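Local atomic coordinates of meta cleavage compound hydrolase (Janthinobacterium, PDB entry 1J1I), a protein that probably hydrolyses a carbon-carbon bond in the ring-cleavage product of carbazole degradation, releasing anthranilate, as a serine hydrolase of the alpha/beta-hydrolase fold. Residues E52-R56 with A263-H267; N132-L136 with S277-L281; P215-R219 with K243-I248; V227-D233 with Y254-G260. All coordinates share one frame; numbering follows the deposited sequence.

In the fold
Contacts 2 and 4 share the central sheet: Leu136 O of contact 2 probably accepts a hydrogen bond from Val228 N of contact 4, because strands 131-137 and 225-230 are neighbours. Contact 4 bears Asp233 of the probable Ser114-Asp233-His261 triad, whose side chain lies about 3 Å from that of His261. Contact 1, centred about 14 Å from contact 4, joins it through Glu266 OE1 to Gly260 N, and the side chain of its Asn54 is about 6 Å from that of Ser114. Contact 3 lies farther out, its centre about 26 Å from that of contact 1, but Phe244 and Leu245 pack on Val227 of contact 4. Contacts 2, 3 and 4 also meet the second subunit.

Contact 1 (E52-R56 with A263-H267); sequences EGNWR and AMIEH
The indole of Trp55 has Met264 and Asn54 on the same face. Met264 passes above the six-membered ring, with CG 4.2 Å from its centroid in an off-centre CH-pi contact, while the CB of Asn54 lies above the same face near the rim. Met264 CB comes in obliquely and is 3.6 Å from CZ3 of Trp55. Farther along the same side chain the sulfur stays above the face, SD being 5.3 Å from the ring centroid and 24° off the normal, a distant Met-aromatic contact. Met264 owes this path to a CG held between its own backbone N and carbonyl carbon (chi1 76°) and to a bend at chi2, which together carry the thioether past the indole to the amide of Asn54. There the methyl CE ends 3.5 Å from Asn54 OD1, an oxygen that accepts a hydrogen bond from the backbone N of Gly44. The same side chain also meets the main chain, Met264 CG lying 3.3 Å from Asn54 O. With an alanine in place of Trp55, Met264 would probably lose the aromatic surface it leans on, and its thioether would be freer to turn. Phe271 of helix 268-281 and Met137 of strand 131-137 also touch both Trp55 and Met264. No hydrogen bond runs directly between the segments; one water donates to both Asn54 O, at 2.7 Å, and Met264 O, at 2.8 Å. The two short helices are thus joined by dispersion and one water linking two carbonyls, close to the presumed catalytic serine and histidine.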
loop_
_atom_site.group_PDB
_atom_site.type_symbol
_atom_site.label_atom_id
_atom_site.label_comp_id
_atom_site.label_asym_id
_atom_site.label_seq_id
_atom_site.Cartn_x
_atom_site.Cartn_y
_atom_site.Cartn_z
ATOM N N GLU A 52 24.236 6.469 2.307
ATOM C CA GLU A 52 24.154 7.327 1.129
ATOM C C GLU A 52 23.645 6.578 -0.102
ATOM O O GLU A 52 22.701 7.022 -0.757
ATOM C CB GLU A 52 25.520 7.962 0.850
ATOM C CG GLU A 52 25.527 9.017 -0.242
ATOM C CD GLU A 52 26.780 9.879 -0.190
ATOM O OE1 GLU A 52 27.895 9.313 -0.144
ATOM O OE2 GLU A 52 26.647 11.122 -0.195
ATOM N N GLY A 53 24.261 5.440 -0.404
ATOM C CA GLY A 53 23.857 4.659 -1.562
ATOM C C GLY A 53 22.438 4.121 -1.467
ATOM O O GLY A 53 21.744 3.993 -2.476
ATOM N N ASN A 54 21.995 3.804 -0.258
ATOM C CA ASN A 54 20.648 3.279 -0.072
ATOM C C ASN A 54 19.545 4.335 -0.066
ATOM O O ASN A 54 18.459 4.099 -0.586
ATOM C CB ASN A 54 20.545 2.498 1.249
ATOM C CG ASN A 54 20.813 1.009 1.083
ATOM O OD1 ASN A 54 20.150 0.183 1.703
ATOM N ND2 ASN A 54 21.791 0.665 0.260
ATOM N N TRP A 55 19.821 5.505 0.503
ATOM C CA TRP A 55 18.775 6.511 0.643
ATOM C C TRP A 55 18.921 7.858 -0.044
ATOM O O TRP A 55 18.086 8.745 0.154
ATOM C CB TRP A 55 18.539 6.742 2.135
ATOM C CG TRP A 55 18.373 5.459 2.908
ATOM C CD1 TRP A 55 19.297 4.854 3.712
ATOM C CD2 TRP A 55 17.201 4.640 2.957
ATOM N NE1 TRP A 55 18.770 3.708 4.264
ATOM C CE2 TRP A 55 17.485 3.555 3.816
ATOM C CE3 TRP A 55 15.934 4.717 2.357
ATOM C CZ2 TRP A 55 16.542 2.555 4.096
ATOM C CZ3 TRP A 55 14.999 3.723 2.636
ATOM C CH2 TRP A 55 15.312 2.657 3.499
ATOM N N ARG A 56 19.966 8.011 -0.848
ATOM C CA ARG A 56 20.241 9.264 -1.542
ATOM C C ARG A 56 19.009 9.999 -2.073
ATOM O O ARG A 56 18.765 11.152 -1.714
ATOM C CB ARG A 56 21.211 9.005 -2.697
ATOM C CG ARG A 56 22.009 10.222 -3.119
ATOM C CD ARG A 56 23.317 9.792 -3.763
ATOM N NE ARG A 56 24.329 10.844 -3.693
ATOM C CZ ARG A 56 25.626 10.650 -3.912
ATOM N NH1 ARG A 56 26.079 9.439 -4.216
ATOM N NH2 ARG A 56 26.474 11.667 -3.820
ATOM N N ALA A 263 13.243 -1.543 -3.246
ATOM C CA ALA A 263 12.219 -0.578 -3.630
ATOM C C ALA A 263 12.668 0.882 -3.504
ATOM O O ALA A 263 12.396 1.695 -4.385
ATOM C CB ALA A 263 10.950 -0.809 -2.802
ATOM N N MET A 264 13.361 1.218 -2.416
ATOM C CA MET A 264 13.807 2.598 -2.200
ATOM C C MET A 264 14.802 3.098 -3.249
ATOM O O MET A 264 14.954 4.310 -3.437
ATOM C CB MET A 264 14.436 2.756 -0.812
ATOM C CG MET A 264 15.835 2.179 -0.691
ATOM S SD MET A 264 15.905 0.400 -0.911
ATOM C CE MET A 264 17.644 0.119 -0.699
ATOM N N ILE A 265 15.489 2.171 -3.909
ATOM C CA ILE A 265 16.458 2.534 -4.939
ATOM C C ILE A 265 15.828 2.455 -6.330
ATOM O O ILE A 265 16.027 3.343 -7.161
ATOM C CB ILE A 265 17.705 1.604 -4.903
ATOM C CG1 ILE A 265 18.475 1.804 -3.594
ATOM C CG2 ILE A 265 18.615 1.900 -6.094
ATOM C CD1 ILE A 265 19.651 0.852 -3.415
ATOM N N GLU A 266 15.058 1.399 -6.572
ATOM C CA GLU A 266 14.414 1.188 -7.869
ATOM C C GLU A 266 13.274 2.164 -8.168
ATOM O O GLU A 266 13.069 2.554 -9.318
ATOM C CB GLU A 266 13.889 -0.247 -7.960
ATOM C CG GLU A 266 14.950 -1.313 -7.733
ATOM C CD GLU A 266 14.368 -2.711 -7.658
ATOM O OE1 GLU A 266 13.644 -3.114 -8.598
ATOM O OE2 GLU A 266 14.635 -3.412 -6.657
ATOM N N HIS A 267 12.532 2.553 -7.135
ATOM C CA HIS A 267 11.413 3.477 -7.288
ATOM C C HIS A 267 11.388 4.396 -6.074
ATOM O O HIS A 267 10.485 4.308 -5.242
ATOM C CB HIS A 267 10.096 2.697 -7.367
ATOM C CG HIS A 267 10.095 1.615 -8.404
ATOM N ND1 HIS A 267 10.032 1.879 -9.756
ATOM C CD2 HIS A 267 10.158 0.269 -8.286
ATOM C CE1 HIS A 267 10.053 0.739 -10.425
ATOM N NE2 HIS A 267 10.130 -0.252 -9.556
HETATM O O HOH W 1 17.023 5.773 -2.186
#

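Contact 2 (N132-L136 with S277-L281); sequences NALVL and SFLSL
Phe278 lays its ring against the side chains of Ala133 and Val135 and the carbonyl O of Leu134 between them, the close-packed part of this contact. The ring meets all three obliquely. Its CE2 is 4.0 Å from Ala133 CB and, nearer the main chain, 3.8 Å from Leu134 O, while CD2 lies 3.9 Å from Val135 CG2. The CG of Phe278 stands trans to its own backbone N (chi1 175°), which sends the ring out from the helix toward the strand; the side chains of Val135 and Phe278 run alongside each other, pointing in opposite senses. Leu279 makes a lighter contact beside it, a single methyl, CD2, reaching Ala133 CB at 4.1 Å. No hydrogen bond crosses between the segments, so they are held by apolar packing, with one carbonyl oxygen against the ring.

The other side of the helix is much looser. Ser277, Ser280 and Leu281 do not touch the strand segment, and Ser280 is exposed; its OG donates back to Ser277 O at 2.6 Å, within the helix itself. On this side Ser277 and Ser280 pack on Asn273 of the second subunit, and Leu281 on Asp270 of that second subunit. Leu134, whose side chain leaves the strand in the direction opposite to the helix, packs on Ser124 of helix 114-126.

Segment axes approach to 9.8 Å and run nearly antiparallel, at 161°. Strand 131-137 is thereby enclosed between the C-terminal helix 268-281 and helix 114-126, the layered alpha-beta-alpha sandwich that characterises the alpha/beta-hydrolase fold.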
loop_
_atom_site.group_PDB
_atom_site.type_symbol
_atom_site.label_atom_id
_atom_site.label_comp_id
_atom_site.label_asym_id
_atom_site.label_seq_id
_atom_site.Cartn_x
_atom_site.Cartn_y
_atom_site.Cartn_z
ATOM N N ASN A 132 7.778 4.414 17.407
ATOM C CA ASN A 132 6.433 4.882 17.080
ATOM C C ASN A 132 5.833 4.117 15.889
ATOM O O ASN A 132 4.646 3.797 15.883
ATOM C CB ASN A 132 6.481 6.373 16.741
ATOM C CG ASN A 132 5.180 6.878 16.160
ATOM O OD1 ASN A 132 4.158 6.922 16.845
ATOM N ND2 ASN A 132 5.209 7.255 14.884
ATOM N N ALA A 133 6.657 3.842 14.882
ATOM C CA ALA A 133 6.214 3.132 13.678
ATOM C C ALA A 133 7.385 2.394 13.050
ATOM O O ALA A 133 8.542 2.785 13.228
ATOM C CB ALA A 133 5.620 4.115 12.667
ATOM N N LEU A 134 7.074 1.335 12.308
ATOM C CA LEU A 134 8.083 0.510 11.653
ATOM C C LEU A 134 7.746 0.234 10.188
ATOM O O LEU A 134 6.608 -0.083 9.854
ATOM C CB LEU A 134 8.208 -0.829 12.379
ATOM C CG LEU A 134 9.128 -1.889 11.763
ATOM C CD1 LEU A 134 10.583 -1.458 11.895
ATOM C CD2 LEU A 134 8.906 -3.221 12.465
ATOM N N VAL A 135 8.744 0.350 9.321
ATOM C CA VAL A 135 8.556 0.076 7.896
ATOM C C VAL A 135 9.536 -1.019 7.514
ATOM O O VAL A 135 10.743 -0.843 7.635
ATOM C CB VAL A 135 8.836 1.327 7.034
ATOM C CG1 VAL A 135 8.714 0.978 5.544
ATOM C CG2 VAL A 135 7.860 2.440 7.405
ATOM N N LEU A 136 9.010 -2.161 7.085
ATOM C CA LEU A 136 9.841 -3.284 6.692
ATOM C C LEU A 136 9.784 -3.357 5.172
ATOM O O LEU A 136 8.721 -3.544 4.586
ATOM C CB LEU A 136 9.308 -4.572 7.316
ATOM C CG LEU A 136 9.244 -4.552 8.846
ATOM C CD1 LEU A 136 8.469 -5.766 9.329
ATOM C CD2 LEU A 136 10.660 -4.531 9.433
ATOM N N SER A 277 2.839 8.764 3.383
ATOM C CA SER A 277 1.423 8.498 3.592
ATOM C C SER A 277 1.219 7.664 4.860
ATOM O O SER A 277 0.366 7.977 5.692
ATOM C CB SER A 277 0.853 7.770 2.367
ATOM O OG SER A 277 -0.545 7.570 2.473
ATOM N N PHE A 278 2.011 6.608 5.009
ATOM C CA PHE A 278 1.914 5.744 6.183
ATOM C C PHE A 278 2.189 6.527 7.469
ATOM O O PHE A 278 1.417 6.463 8.427
ATOM C CB PHE A 278 2.909 4.589 6.063
ATOM C CG PHE A 278 2.970 3.709 7.283
ATOM C CD1 PHE A 278 1.856 2.978 7.693
ATOM C CD2 PHE A 278 4.149 3.596 8.011
ATOM C CE1 PHE A 278 1.921 2.145 8.813
ATOM C CE2 PHE A 278 4.225 2.765 9.133
ATOM C CZ PHE A 278 3.109 2.038 9.533
ATOM N N LEU A 279 3.287 7.274 7.481
ATOM C CA LEU A 279 3.656 8.057 8.655
ATOM C C LEU A 279 2.658 9.169 8.998
ATOM O O LEU A 279 2.509 9.526 10.165
ATOM C CB LEU A 279 5.052 8.659 8.463
ATOM C CG LEU A 279 6.186 7.642 8.323
ATOM C CD1 LEU A 279 7.491 8.368 8.033
ATOM C CD2 LEU A 279 6.294 6.814 9.598
ATOM N N SER A 280 1.970 9.704 7.991
ATOM C CA SER A 280 1.007 10.779 8.226
ATOM C C SER A 280 -0.180 10.309 9.056
ATOM O O SER A 280 -0.769 11.088 9.802
ATOM C CB SER A 280 0.503 11.357 6.900
ATOM O OG SER A 280 -0.307 10.420 6.213
ATOM N N LEU A 281 -0.536 9.035 8.923
ATOM C CA LEU A 281 -1.648 8.479 9.680
ATOM C C LEU A 281 -1.205 8.198 11.107
ATOM O O LEU A 281 -1.967 8.392 12.050
ATOM C CB LEU A 281 -2.136 7.175 9.046
ATOM C CG LEU A 281 -2.724 7.225 7.635
ATOM C CD1 LEU A 281 -3.077 5.809 7.199
ATOM C CD2 LEU A 281 -3.955 8.127 7.606
#

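Contact 3 (P215-R219 with K243-I248); sequences PEFIR and KFLDLI
The backbones meet where helix 215-218 and the end of helix 238-247 put the CA atoms of Arg219 and Leu247 4.8 Å apart, and Arg219 CA makes a CA-H...O contact of 3.5 Å with Leu247 O. Leu247 fills the centre. Its CD1 is 3.9 Å from Ile218 CG2 and 4.0 Å from Pro215 CB, while CD2 lies over one face of the Arg219 guanidinium, offset toward the rim. Arg219, bent at chi3, keeps Glu216 OE2 in plane at the edge of that group through a weak hydrogen bond from Arg219 NE, part of a salt bridge, at 3.5 Å. Ile218 CG2 comes to the edge of the Phe244 ring, 3.8 Å from CD2, and also touches Ile248 CG1 at 3.8 Å. Lys243, fully extended, runs its end past the Pro215 ring. Replacing Leu247 by an alanine would probably open a gap where the leucine methyls meet Pro215 and Ile218 and leave the arginine face without its apolar cover. Phe244 packs in turn on Val227 of strand 225-230. A short helix leading into strand 225-230 is thus docked on the helix of the following beta-alpha-beta crossover, at the periphery of the alpha/beta-hydrolase fold.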
loop_
_atom_site.group_PDB
_atom_site.type_symbol
_atom_site.label_atom_id
_atom_site.label_comp_id
_atom_site.label_asym_id
_atom_site.label_seq_id
_atom_site.Cartn_x
_atom_site.Cartn_y
_atom_site.Cartn_z
ATOM N N PRO A 215 8.681 -17.210 13.712
ATOM C CA PRO A 215 7.463 -16.434 13.475
ATOM C C PRO A 215 6.872 -15.903 14.788
ATOM O O PRO A 215 6.224 -14.856 14.811
ATOM C CB PRO A 215 6.554 -17.443 12.784
ATOM C CG PRO A 215 7.536 -18.224 11.950
ATOM C CD PRO A 215 8.671 -18.462 12.934
ATOM N N GLU A 216 7.110 -16.624 15.883
ATOM C CA GLU A 216 6.598 -16.211 17.185
ATOM C C GLU A 216 7.175 -14.873 17.634
ATOM O O GLU A 216 6.493 -14.090 18.299
ATOM C CB GLU A 216 6.883 -17.282 18.239
ATOM C CG GLU A 216 6.000 -18.511 18.100
ATOM C CD GLU A 216 4.528 -18.156 18.109
ATOM O OE1 GLU A 216 4.040 -17.658 19.145
ATOM O OE2 GLU A 216 3.859 -18.366 17.077
ATOM N N PHE A 217 8.428 -14.621 17.271
ATOM C CA PHE A 217 9.094 -13.369 17.618
ATOM C C PHE A 217 8.457 -12.240 16.811
ATOM O O PHE A 217 8.165 -11.166 17.337
ATOM C CB PHE A 217 10.587 -13.455 17.279
ATOM C CG PHE A 217 11.375 -12.230 17.658
ATOM C CD1 PHE A 217 11.763 -12.016 18.983
ATOM C CD2 PHE A 217 11.757 -11.301 16.690
ATOM C CE1 PHE A 217 12.526 -10.899 19.339
ATOM C CE2 PHE A 217 12.521 -10.182 17.035
ATOM C CZ PHE A 217 12.907 -9.982 18.364
ATOM N N ILE A 218 8.245 -12.500 15.524
ATOM C CA ILE A 218 7.648 -11.519 14.622
ATOM C C ILE A 218 6.230 -11.124 15.059
ATOM O O ILE A 218 5.809 -9.978 14.890
ATOM C CB ILE A 218 7.653 -12.080 13.170
ATOM C CG1 ILE A 218 9.104 -12.300 12.736
ATOM C CG2 ILE A 218 6.933 -11.126 12.212
ATOM C CD1 ILE A 218 9.267 -12.965 11.394
ATOM N N ARG A 219 5.511 -12.072 15.647
ATOM C CA ARG A 219 4.151 -11.835 16.116
ATOM C C ARG A 219 4.135 -10.854 17.295
ATOM O O ARG A 219 3.074 -10.358 17.682
ATOM C CB ARG A 219 3.517 -13.166 16.531
ATOM C CG ARG A 219 2.001 -13.203 16.438
ATOM C CD ARG A 219 1.455 -14.512 16.986
ATOM N NE ARG A 219 1.814 -15.673 16.173
ATOM C CZ ARG A 219 1.256 -15.974 15.002
ATOM N NH1 ARG A 219 0.305 -15.201 14.489
ATOM N NH2 ARG A 219 1.639 -17.062 14.349
ATOM N N LYS A 243 3.081 -13.323 4.737
ATOM C CA LYS A 243 3.269 -13.957 6.035
ATOM C C LYS A 243 3.475 -12.887 7.113
ATOM O O LYS A 243 2.949 -13.013 8.218
ATOM C CB LYS A 243 4.452 -14.927 6.004
ATOM C CG LYS A 243 4.533 -15.808 7.243
ATOM C CD LYS A 243 5.620 -16.870 7.108
ATOM C CE LYS A 243 5.586 -17.848 8.277
ATOM N NZ LYS A 243 6.618 -18.915 8.137
ATOM N N PHE A 244 4.238 -11.840 6.801
ATOM C CA PHE A 244 4.452 -10.752 7.761
ATOM C C PHE A 244 3.098 -10.132 8.104
ATOM O O PHE A 244 2.821 -9.808 9.259
ATOM C CB PHE A 244 5.340 -9.648 7.175
ATOM C CG PHE A 244 6.817 -9.882 7.344
ATOM C CD1 PHE A 244 7.651 -9.940 6.236
ATOM C CD2 PHE A 244 7.379 -10.010 8.612
ATOM C CE1 PHE A 244 9.029 -10.124 6.381
ATOM C CE2 PHE A 244 8.756 -10.194 8.770
ATOM C CZ PHE A 244 9.581 -10.252 7.653
ATOM N N LEU A 245 2.259 -9.961 7.085
ATOM C CA LEU A 245 0.939 -9.365 7.267
ATOM C C LEU A 245 0.039 -10.213 8.160
ATOM O O LEU A 245 -0.818 -9.690 8.865
ATOM C CB LEU A 245 0.281 -9.127 5.897
ATOM C CG LEU A 245 0.935 -8.009 5.070
ATOM C CD1 LEU A 245 0.305 -7.940 3.681
ATOM C CD2 LEU A 245 0.765 -6.674 5.786
ATOM N N ASP A 246 0.250 -11.523 8.133
ATOM C CA ASP A 246 -0.523 -12.445 8.952
ATOM C C ASP A 246 -0.024 -12.418 10.406
ATOM O O ASP A 246 -0.812 -12.476 11.351
ATOM C CB ASP A 246 -0.386 -13.859 8.384
ATOM C CG ASP A 246 -1.206 -14.873 9.145
ATOM O OD1 ASP A 246 -2.450 -14.749 9.155
ATOM O OD2 ASP A 246 -0.604 -15.794 9.734
ATOM N N LEU A 247 1.289 -12.304 10.570
ATOM C CA LEU A 247 1.913 -12.301 11.894
ATOM C C LEU A 247 1.844 -10.996 12.679
ATOM O O LEU A 247 1.618 -11.009 13.888
ATOM C CB LEU A 247 3.375 -12.721 11.761
ATOM C CG LEU A 247 3.601 -14.125 11.198
ATOM C CD1 LEU A 247 5.069 -14.303 10.862
ATOM C CD2 LEU A 247 3.131 -15.164 12.211
ATOM N N ILE A 248 2.057 -9.872 12.001
ATOM C CA ILE A 248 2.035 -8.576 12.670
ATOM C C ILE A 248 0.608 -8.007 12.687
ATOM O O ILE A 248 0.055 -7.626 11.654
ATOM C CB ILE A 248 3.021 -7.613 11.974
ATOM C CG1 ILE A 248 4.411 -8.260 11.945
ATOM C CG2 ILE A 248 3.086 -6.277 12.721
ATOM C CD1 ILE A 248 5.465 -7.466 11.189
#

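Contact 4 (V227-D233 with Y254-G260); sequences VVQGKDD and YIIPHCG
Two parallel strands of a beta-alpha-beta crossover, Val227-Gly230 and Tyr254-Ile256, run side by side here and end in the loops that bear Asp233 and His261 of the probable triad. Val227 O accepts from Tyr254 N at 2.9 Å, Tyr254 O takes Gln229 N, Gln229 O takes Ile256 N, and Ile256 O receives Lys231 N at 2.8 Å. Beyond the strands Cys259 O accepts from Asp232 N, a residue of the type I turn Gly230-Asp233, and Cys259 N donates weakly to Asp232 OD2. Lys231 CG lies 4.0 Å from Ile255 CG2. Cys259 CB and SG rest on Gly230 CA, where a side chain would collide with Gly260 O. One water donates to Asp233 OD2 at 2.7 Å and to Gly260 O, and accepts from Gly230 N. Gln229 NE2 donates to Gly230 O at 3.0 Å and, weakly, to Asp233 OD2, which also receives His261 ND1. Lys231 NZ hydrogen-bonds to Ser251 O and Leu245 O of the second subunit, whose strand continues the sheet in an antiparallel ladder with Tyr254 and Ile255. Helix 268-281 packs on the face of Val228, Tyr254 and Ile256, helix 238-247 lies against Val227 and Gln229, and strand 131-137 flanks Val228.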
loop_
_atom_site.group_PDB
_atom_site.type_symbol
_atom_site.label_atom_id
_atom_site.label_comp_id
_atom_site.label_asym_id
_atom_site.label_seq_id
_atom_site.Cartn_x
_atom_site.Cartn_y
_atom_site.Cartn_z
ATOM N N VAL A 227 4.565 -3.072 5.694
ATOM C CA VAL A 227 5.383 -4.089 5.041
ATOM C C VAL A 227 5.415 -3.728 3.556
ATOM O O VAL A 227 4.394 -3.826 2.866
ATOM C CB VAL A 227 4.776 -5.508 5.216
ATOM C CG1 VAL A 227 5.656 -6.546 4.539
ATOM C CG2 VAL A 227 4.625 -5.833 6.703
ATOM N N VAL A 228 6.574 -3.278 3.081
ATOM C CA VAL A 228 6.742 -2.896 1.675
ATOM C C VAL A 228 7.432 -4.048 0.967
ATOM O O VAL A 228 8.423 -4.582 1.469
ATOM C CB VAL A 228 7.600 -1.620 1.534
ATOM C CG1 VAL A 228 7.765 -1.262 0.060
ATOM C CG2 VAL A 228 6.950 -0.469 2.288
ATOM N N GLN A 229 6.931 -4.418 -0.208
ATOM C CA GLN A 229 7.489 -5.557 -0.914
ATOM C C GLN A 229 7.421 -5.482 -2.434
ATOM O O GLN A 229 6.377 -5.148 -3.009
ATOM C CB GLN A 229 6.768 -6.824 -0.449
ATOM C CG GLN A 229 7.262 -8.111 -1.073
ATOM C CD GLN A 229 8.687 -8.433 -0.679
ATOM O OE1 GLN A 229 9.061 -8.327 0.490
ATOM N NE2 GLN A 229 9.491 -8.838 -1.654
ATOM N N GLY A 230 8.544 -5.806 -3.068
ATOM C CA GLY A 230 8.619 -5.825 -4.520
ATOM C C GLY A 230 8.080 -7.169 -4.973
ATOM O O GLY A 230 8.438 -8.210 -4.423
ATOM N N LYS A 231 7.203 -7.155 -5.968
ATOM C CA LYS A 231 6.605 -8.384 -6.465
ATOM C C LYS A 231 7.631 -9.309 -7.102
ATOM O O LYS A 231 7.470 -10.530 -7.076
ATOM C CB LYS A 231 5.497 -8.056 -7.478
ATOM C CG LYS A 231 4.130 -8.602 -7.091
ATOM C CD LYS A 231 3.085 -8.404 -8.185
ATOM C CE LYS A 231 2.285 -7.118 -7.996
ATOM N NZ LYS A 231 1.223 -6.971 -9.047
ATOM N N ASP A 232 8.689 -8.728 -7.657
ATOM C CA ASP A 232 9.726 -9.500 -8.331
ATOM C C ASP A 232 11.004 -9.705 -7.509
ATOM O O ASP A 232 12.063 -10.005 -8.058
ATOM C CB ASP A 232 10.060 -8.823 -9.657
ATOM C CG ASP A 232 8.814 -8.480 -10.455
ATOM O OD1 ASP A 232 8.019 -9.396 -10.736
ATOM O OD2 ASP A 232 8.629 -7.298 -10.795
ATOM N N ASP A 233 10.896 -9.545 -6.195
ATOM C CA ASP A 233 12.035 -9.713 -5.293
ATOM C C ASP A 233 12.484 -11.176 -5.320
ATOM O O ASP A 233 11.703 -12.074 -5.006
ATOM C CB ASP A 233 11.621 -9.322 -3.870
ATOM C CG ASP A 233 12.806 -9.138 -2.932
ATOM O OD1 ASP A 233 13.815 -9.856 -3.092
ATOM O OD2 ASP A 233 12.714 -8.284 -2.021
ATOM N N TYR A 254 2.088 -2.915 1.410
ATOM C CA TYR A 254 2.234 -2.135 0.179
ATOM C C TYR A 254 3.056 -2.976 -0.790
ATOM O O TYR A 254 4.272 -3.131 -0.631
ATOM C CB TYR A 254 2.936 -0.797 0.431
ATOM C CG TYR A 254 2.926 0.122 -0.778
ATOM C CD1 TYR A 254 1.724 0.500 -1.375
ATOM C CD2 TYR A 254 4.116 0.595 -1.338
ATOM C CE1 TYR A 254 1.699 1.319 -2.497
ATOM C CE2 TYR A 254 4.103 1.421 -2.462
ATOM C CZ TYR A 254 2.886 1.774 -3.039
ATOM O OH TYR A 254 2.850 2.563 -4.163
ATOM N N ILE A 255 2.376 -3.515 -1.797
ATOM C CA ILE A 255 3.003 -4.380 -2.786
ATOM C C ILE A 255 3.237 -3.596 -4.069
ATOM O O ILE A 255 2.313 -2.983 -4.612
ATOM C CB ILE A 255 2.109 -5.601 -3.065
ATOM C CG1 ILE A 255 1.584 -6.176 -1.739
ATOM C CG2 ILE A 255 2.890 -6.657 -3.821
ATOM C CD1 ILE A 255 2.654 -6.717 -0.806
ATOM N N ILE A 256 4.478 -3.634 -4.549
ATOM C CA ILE A 256 4.891 -2.896 -5.739
ATOM C C ILE A 256 5.260 -3.801 -6.917
ATOM O O ILE A 256 6.066 -4.725 -6.779
ATOM C CB ILE A 256 6.114 -2.008 -5.406
ATOM C CG1 ILE A 256 5.797 -1.103 -4.213
ATOM C CG2 ILE A 256 6.517 -1.179 -6.615
ATOM C CD1 ILE A 256 7.011 -0.307 -3.712
ATOM N N PRO A 257 4.666 -3.547 -8.094
ATOM C CA PRO A 257 4.963 -4.361 -9.277
ATOM C C PRO A 257 6.267 -3.903 -9.933
ATOM O O PRO A 257 6.714 -2.780 -9.702
ATOM C CB PRO A 257 3.753 -4.112 -10.170
ATOM C CG PRO A 257 3.467 -2.640 -9.909
ATOM C CD PRO A 257 3.607 -2.558 -8.381
ATOM N N HIS A 258 6.876 -4.777 -10.734
ATOM C CA HIS A 258 8.110 -4.441 -11.446
ATOM C C HIS A 258 9.117 -3.841 -10.478
ATOM O O HIS A 258 9.713 -2.792 -10.735
ATOM C CB HIS A 258 7.780 -3.442 -12.550
ATOM C CG HIS A 258 6.581 -3.827 -13.357
ATOM N ND1 HIS A 258 5.586 -2.932 -13.692
ATOM C CD2 HIS A 258 6.203 -5.020 -13.875
ATOM C CE1 HIS A 258 4.647 -3.559 -14.377
ATOM N NE2 HIS A 258 4.996 -4.825 -14.503
ATOM N N CYS A 259 9.301 -4.531 -9.363
ATOM C CA CYS A 259 10.184 -4.072 -8.312
ATOM C C CYS A 259 10.907 -5.257 -7.704
ATOM O O CYS A 259 10.295 -6.281 -7.397
ATOM C CB CYS A 259 9.342 -3.359 -7.248
ATOM S SG CYS A 259 10.252 -2.653 -5.876
ATOM N N GLY A 260 12.217 -5.110 -7.538
ATOM C CA GLY A 260 13.024 -6.168 -6.967
ATOM C C GLY A 260 13.164 -6.054 -5.460
ATOM O O GLY A 260 12.210 -5.709 -4.760
HETATM O O HOH W 2 11.381 -5.903 -2.128
HETATM O O HOH W 3 5.559 -7.219 -11.146
#